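PDB 5ZHH: inositol-1-monophosphatase from Nostoc sp., which probably hydrolyses inositol monophosphates to free myo-inositol and inorganic phosphate, as enzymes of the inositol monophosphatase family do. Local coordinates for residues L151-F160 with L178-S188. Numbering follows the deposited sequence.
Sequences LSKSLLVTGF and LTHLTQGVRRS
Leu156 bonds through its backbone to Gly184 and Arg186, and Arg186 to Leu156 and Thr158, as in a parallel pair of strands. Leu156 N donates almost straight to Gly184 O (3.0 Å, N-H...O 178°), Leu156 O receives Arg186 N, and Arg186 O in turn receives Thr158 N; before the ladder, Gln183 N binds Ser154 O. The side chain of Arg187 illustrates how such a strand pair is fastened at its far end. With CG anti to the backbone N (chi1 -156°) and a bend at chi2, the chain runs on alongside residues 158-160. CB lies 4.0 Å from Thr158 O; CG nears the same oxygen and also meets the edge of the Phe160 ring, 3.9 Å from CE2. CD stays beside Thr158 O, and the guanidinium then lays one face over Gly159 CA, 3.4 Å from NH1, its plane 79° from that of the ring. At the guanidinium edge, in its own plane, lie two waters: one links NH1 to Thr158 O and Ser188 N, the other links NH2 to Phe160 O. Replacing Arg187 by alanine is likely to leave both waters without their guanidinium partner and uncover the backbone at Gly159. On one face of the pair Leu155 CD1 sits 3.5 Å above the centre of the Arg186 guanidinium, whose NE binds Asn94 of the second subunit. On the other, Leu156 CD1 touches Thr182 CG2 and lies 3.8 Å from Leu178 CD1, with Trp207 and Leu256 close by. Thr182 OG1 donates to Leu178 O and accepts from Gly184 N, the second bond making an ST turn that leads from helix to strand. Strand 156-158, helix 172-181 and strand 185-186 thus form a beta-alpha-beta unit at the edge, within this chain, of the five-stranded mixed sheet of the inositol monophosphatase fold.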
ATOM      1  N   LEU A 151     -29.612  -1.380  19.631  1.00 32.98           N
ATOM      2  CA  LEU A 151     -28.505  -0.806  20.387  1.00 34.66           C
ATOM      3  C   LEU A 151     -27.617  -1.896  20.978  1.00 32.03           C
ATOM      4  O   LEU A 151     -26.387  -1.774  20.972  1.00 31.56           O
ATOM      5  CB  LEU A 151     -29.050   0.115  21.479  1.00 37.17           C
ATOM      6  CG  LEU A 151     -28.188   1.267  21.990  1.00 37.78           C
ATOM      7  CD1 LEU A 151     -27.583   2.063  20.846  1.00 33.89           C
ATOM      8  CD2 LEU A 151     -29.037   2.176  22.880  1.00 39.11           C
ATOM      9  N   SER A 152     -28.221  -2.987  21.466  1.00 31.02           N
ATOM     10  CA  SER A 152     -27.444  -4.093  22.029  1.00 32.60           C
ATOM     11  C   SER A 152     -26.515  -4.751  21.015  1.00 33.18           C
ATOM     12  O   SER A 152     -25.577  -5.451  21.413  1.00 36.02           O
ATOM     13  CB  SER A 152     -28.379  -5.150  22.619  1.00 37.14           C
ATOM     14  OG  SER A 152     -29.115  -5.806  21.599  1.00 40.27           O
ATOM     15  N   LYS A 153     -26.744  -4.556  19.720  1.00 29.81           N
ATOM     16  CA  LYS A 153     -25.889  -5.148  18.699  1.00 29.35           C
ATOM     17  C   LYS A 153     -24.978  -4.119  18.048  1.00 29.26           C
ATOM     18  O   LYS A 153     -24.345  -4.415  17.028  1.00 27.61           O
ATOM     19  CB  LYS A 153     -26.730  -5.867  17.641  1.00 36.79           C
ATOM     20  CG  LYS A 153     -27.555  -7.014  18.209  1.00 40.38           C
ATOM     21  CD  LYS A 153     -28.562  -7.533  17.196  1.00 47.83           C
ATOM     22  CE  LYS A 153     -29.388  -8.658  17.793  1.00 53.27           C
ATOM     23  NZ  LYS A 153     -28.522  -9.735  18.341  1.00 56.94           N
ATOM     24  N   SER A 154     -24.907  -2.918  18.605  1.00 31.12           N
ATOM     25  CA  SER A 154     -24.217  -1.806  17.981  1.00 30.17           C
ATOM     26  C   SER A 154     -22.800  -1.669  18.517  1.00 28.06           C
ATOM     27  O   SER A 154     -22.477  -2.113  19.619  1.00 26.69           O
ATOM     28  CB  SER A 154     -24.980  -0.499  18.222  1.00 34.46           C
ATOM     29  OG  SER A 154     -26.250  -0.515  17.591  1.00 37.95           O
ATOM     30  N   LEU A 155     -21.954  -1.050  17.700  1.00 24.01           N
ATOM     31  CA  LEU A 155     -20.618  -0.626  18.090  1.00 24.82           C
ATOM     32  C   LEU A 155     -20.586   0.885  17.941  1.00 26.35           C
ATOM     33  O   LEU A 155     -20.914   1.408  16.870  1.00 26.70           O
ATOM     34  CB  LEU A 155     -19.540  -1.276  17.215  1.00 24.46           C
ATOM     35  CG  LEU A 155     -18.085  -0.969  17.588  1.00 24.69           C
ATOM     36  CD1 LEU A 155     -17.733  -1.527  18.962  1.00 25.13           C
ATOM     37  CD2 LEU A 155     -17.121  -1.501  16.528  1.00 24.30           C
ATOM     38  N   LEU A 156     -20.220   1.581  19.008  1.00 24.10           N
ATOM     39  CA  LEU A 156     -20.236   3.034  19.024  1.00 23.73           C
ATOM     40  C   LEU A 156     -18.830   3.576  19.246  1.00 20.64           C
ATOM     41  O   LEU A 156     -17.878   2.830  19.484  1.00 21.22           O
ATOM     42  CB  LEU A 156     -21.181   3.556  20.115  1.00 21.43           C
ATOM     43  CG  LEU A 156     -22.607   3.000  20.114  1.00 23.69           C
ATOM     44  CD1 LEU A 156     -23.391   3.638  21.269  1.00 22.42           C
ATOM     45  CD2 LEU A 156     -23.311   3.223  18.795  1.00 26.31           C
ATOM     46  N   VAL A 157     -18.710   4.900  19.156  1.00 22.34           N
ATOM     47  CA  VAL A 157     -17.452   5.583  19.436  1.00 23.24           C
ATOM     48  C   VAL A 157     -17.783   6.949  20.020  1.00 22.16           C
ATOM     49  O   VAL A 157     -18.821   7.539  19.710  1.00 24.64           O
ATOM     50  CB  VAL A 157     -16.572   5.679  18.157  1.00 23.41           C
ATOM     51  CG1 VAL A 157     -17.306   6.415  17.039  1.00 25.35           C
ATOM     52  CG2 VAL A 157     -15.205   6.329  18.453  1.00 24.45           C
ATOM     53  N   THR A 158     -16.903   7.449  20.883  1.00 21.11           N
ATOM     54  CA  THR A 158     -17.098   8.755  21.493  1.00 22.25           C
ATOM     55  C   THR A 158     -15.733   9.340  21.825  1.00 23.36           C
ATOM     56  O   THR A 158     -14.691   8.737  21.547  1.00 23.65           O
ATOM     57  CB  THR A 158     -18.005   8.678  22.745  1.00 23.83           C
ATOM     58  OG1 THR A 158     -18.402  10.001  23.121  1.00 24.31           O
ATOM     59  CG2 THR A 158     -17.284   8.030  23.924  1.00 24.70           C
ATOM     60  N   GLY A 159     -15.744  10.552  22.369  1.00 24.91           N
ATOM     61  CA  GLY A 159     -14.525  11.232  22.758  1.00 26.76           C
ATOM     62  C   GLY A 159     -14.754  12.049  24.013  1.00 27.06           C
ATOM     63  O   GLY A 159     -15.869  12.131  24.525  1.00 27.97           O
ATOM     64  N   PHE A 160     -13.674  12.662  24.494  1.00 26.74           N
ATOM     65  CA  PHE A 160     -13.692  13.394  25.753  1.00 28.36           C
ATOM     66  C   PHE A 160     -12.925  14.693  25.559  1.00 29.97           C
ATOM     67  O   PHE A 160     -11.846  14.695  24.959  1.00 32.35           O
ATOM     68  CB  PHE A 160     -13.108  12.526  26.879  1.00 24.31           C
ATOM     69  CG  PHE A 160     -13.813  11.207  27.014  1.00 27.73           C
ATOM     70  CD1 PHE A 160     -14.973  11.102  27.776  1.00 25.45           C
ATOM     71  CD2 PHE A 160     -13.369  10.092  26.321  1.00 29.72           C
ATOM     72  CE1 PHE A 160     -15.646   9.898  27.871  1.00 26.12           C
ATOM     73  CE2 PHE A 160     -14.042   8.883  26.410  1.00 27.52           C
ATOM     74  CZ  PHE A 160     -15.179   8.785  27.191  1.00 26.82           C
ATOM     75  N   LEU A 178     -23.442   3.781  27.791  1.00 27.38           N
ATOM     76  CA  LEU A 178     -23.505   3.131  26.485  1.00 24.81           C
ATOM     77  C   LEU A 178     -22.612   1.896  26.410  1.00 26.56           C
ATOM     78  O   LEU A 178     -22.925   0.959  25.663  1.00 27.94           O
ATOM     79  CB  LEU A 178     -23.152   4.117  25.374  1.00 24.54           C
ATOM     80  CG  LEU A 178     -24.344   4.894  24.801  1.00 29.17           C
ATOM     81  CD1 LEU A 178     -25.494   3.939  24.456  1.00 28.49           C
ATOM     82  CD2 LEU A 178     -24.822   5.982  25.748  1.00 33.10           C
ATOM     83  N   THR A 179     -21.547   1.840  27.175  1.00 27.83           N
ATOM     84  CA  THR A 179     -20.700   0.664  27.197  1.00 28.57           C
ATOM     85  C   THR A 179     -21.462  -0.529  27.763  1.00 29.36           C
ATOM     86  O   THR A 179     -21.202  -1.636  27.418  1.00 28.32           O
ATOM     87  CB  THR A 179     -19.361   0.905  27.910  1.00 28.87           C
ATOM     88  OG1 THR A 179     -18.639   1.924  27.253  1.00 26.01           O
ATOM     89  CG2 THR A 179     -18.523  -0.291  27.940  1.00 29.72           C
ATOM     90  N   HIS A 180     -22.411  -0.258  28.633  1.00 31.81           N
ATOM     91  CA  HIS A 180     -23.248  -1.295  29.192  1.00 31.46           C
ATOM     92  C   HIS A 180     -24.340  -1.744  28.243  1.00 31.30           C
ATOM     93  O   HIS A 180     -24.667  -2.860  28.216  1.00 35.81           O
ATOM     94  CB  HIS A 180     -23.912  -0.799  30.436  1.00 30.00           C
ATOM     95  CG  HIS A 180     -23.401  -1.436  31.674  1.00 30.00           C
ATOM     96  ND1 HIS A 180     -24.212  -1.792  32.718  1.00 30.00           N
ATOM     97  CD2 HIS A 180     -22.148  -1.744  32.048  1.00 30.00           C
ATOM     98  CE1 HIS A 180     -23.485  -2.315  33.676  1.00 30.00           C
ATOM     99  NE2 HIS A 180     -22.229  -2.315  33.282  1.00 30.00           N
ATOM    100  N   LEU A 181     -24.885  -0.830  27.468  1.00 28.24           N
ATOM    101  CA  LEU A 181     -25.959  -1.113  26.554  1.00 30.85           C
ATOM    102  C   LEU A 181     -25.589  -1.573  25.140  1.00 31.58           C
ATOM    103  O   LEU A 181     -26.441  -1.905  24.393  1.00 31.24           O
ATOM    104  CB  LEU A 181     -26.814   0.098  26.391  1.00 30.00           C
ATOM    105  CG  LEU A 181     -27.469   0.612  27.628  1.00 30.00           C
ATOM    106  CD1 LEU A 181     -28.144   1.879  27.266  1.00 30.00           C
ATOM    107  CD2 LEU A 181     -28.476  -0.426  28.014  1.00 30.00           C
ATOM    108  N   THR A 182     -24.336  -1.550  24.768  1.00 27.58           N
ATOM    109  CA  THR A 182     -23.982  -1.954  23.437  1.00 26.77           C
ATOM    110  C   THR A 182     -22.908  -2.997  23.449  1.00 27.04           C
ATOM    111  O   THR A 182     -22.550  -3.460  24.458  1.00 30.35           O
ATOM    112  CB  THR A 182     -23.442  -0.781  22.631  1.00 27.26           C
ATOM    113  OG1 THR A 182     -22.177  -0.394  23.140  1.00 26.26           O
ATOM    114  CG2 THR A 182     -24.380   0.381  22.636  1.00 26.72           C
ATOM    115  N   GLN A 183     -22.392  -3.331  22.282  1.00 24.11           N
ATOM    116  CA  GLN A 183     -21.291  -4.263  22.169  1.00 26.06           C
ATOM    117  C   GLN A 183     -19.948  -3.606  22.518  1.00 28.27           C
ATOM    118  O   GLN A 183     -18.993  -4.254  22.633  1.00 31.58           O
ATOM    119  CB  GLN A 183     -21.205  -4.885  20.795  1.00 30.81           C
ATOM    120  CG  GLN A 183     -22.375  -5.745  20.456  1.00 30.84           C
ATOM    121  CD  GLN A 183     -22.248  -6.359  19.100  1.00 35.15           C
ATOM    122  OE1 GLN A 183     -21.487  -5.927  18.299  1.00 37.40           O
ATOM    123  NE2 GLN A 183     -23.000  -7.375  18.858  1.00 36.98           N
ATOM    124  N   GLY A 184     -19.915  -2.304  22.642  1.00 27.22           N
ATOM    125  CA  GLY A 184     -18.695  -1.618  23.014  1.00 27.67           C
ATOM    126  C   GLY A 184     -18.687  -0.201  22.488  1.00 26.88           C
ATOM    127  O   GLY A 184     -19.354   0.144  21.516  1.00 26.72           O
ATOM    128  N   VAL A 185     -17.909   0.643  23.157  1.00 26.53           N
ATOM    129  CA  VAL A 185     -17.710   2.028  22.754  1.00 26.97           C
ATOM    130  C   VAL A 185     -16.216   2.236  22.546  1.00 26.91           C
ATOM    131  O   VAL A 185     -15.426   2.123  23.494  1.00 24.17           O
ATOM    132  CB  VAL A 185     -18.264   3.021  23.788  1.00 28.15           C
ATOM    133  CG1 VAL A 185     -18.075   4.451  23.279  1.00 29.14           C
ATOM    134  CG2 VAL A 185     -19.742   2.729  24.070  1.00 25.49           C
ATOM    135  N   ARG A 186     -15.833   2.520  21.307  1.00 21.46           N
ATOM    136  CA  ARG A 186     -14.445   2.780  20.975  1.00 20.95           C
ATOM    137  C   ARG A 186     -14.073   4.218  21.335  1.00 24.40           C
ATOM    138  O   ARG A 186     -14.934   5.085  21.517  1.00 25.98           O
ATOM    139  CB  ARG A 186     -14.228   2.539  19.474  1.00 22.08           C
ATOM    140  CG  ARG A 186     -14.588   1.110  19.034  1.00 24.96           C
ATOM    141  CD  ARG A 186     -13.559   0.116  19.569  1.00 25.89           C
ATOM    142  NE  ARG A 186     -13.913  -1.286  19.346  1.00 25.48           N
ATOM    143  CZ  ARG A 186     -14.500  -2.064  20.253  1.00 23.94           C
ATOM    144  NH1 ARG A 186     -14.771  -3.334  19.975  1.00 23.44           N
ATOM    145  NH2 ARG A 186     -14.825  -1.569  21.445  1.00 24.65           N
ATOM    146  N   ARG A 187     -12.765   4.467  21.421  1.00 22.70           N
ATOM    147  CA  ARG A 187     -12.226   5.821  21.555  1.00 24.67           C
ATOM    148  C   ARG A 187     -10.978   5.865  20.674  1.00 24.98           C
ATOM    149  O   ARG A 187      -9.933   5.316  21.036  1.00 24.46           O
ATOM    150  CB  ARG A 187     -11.924   6.175  23.009  1.00 28.51           C
ATOM    151  CG  ARG A 187     -11.920   7.682  23.347  1.00 30.74           C
ATOM    152  CD  ARG A 187     -10.812   8.453  22.641  1.00 32.43           C
ATOM    153  NE  ARG A 187     -10.674   9.849  23.074  1.00 29.03           N
ATOM    154  CZ  ARG A 187     -11.024  10.901  22.332  1.00 31.14           C
ATOM    155  NH1 ARG A 187     -11.547  10.732  21.111  1.00 24.17           N
ATOM    156  NH2 ARG A 187     -10.840  12.132  22.805  1.00 34.72           N
ATOM    157  N   SER A 188     -11.097   6.508  19.516  1.00 23.09           N
ATOM    158  CA  SER A 188     -10.016   6.545  18.538  1.00 24.17           C
ATOM    159  C   SER A 188      -9.113   7.750  18.716  1.00 27.92           C
ATOM    160  O   SER A 188      -7.907   7.655  18.455  1.00 28.69           O
ATOM    161  CB  SER A 188     -10.580   6.578  17.114  1.00 23.87           C
ATOM    162  OG  SER A 188     -11.081   7.879  16.827  1.00 28.33           O
TER
HETATM  163  O   HOH W   1     -12.756   8.601  19.429  1.00 25.82           O
HETATM  164  O   HOH W   2      -9.413  12.990  25.653  1.00 39.74           O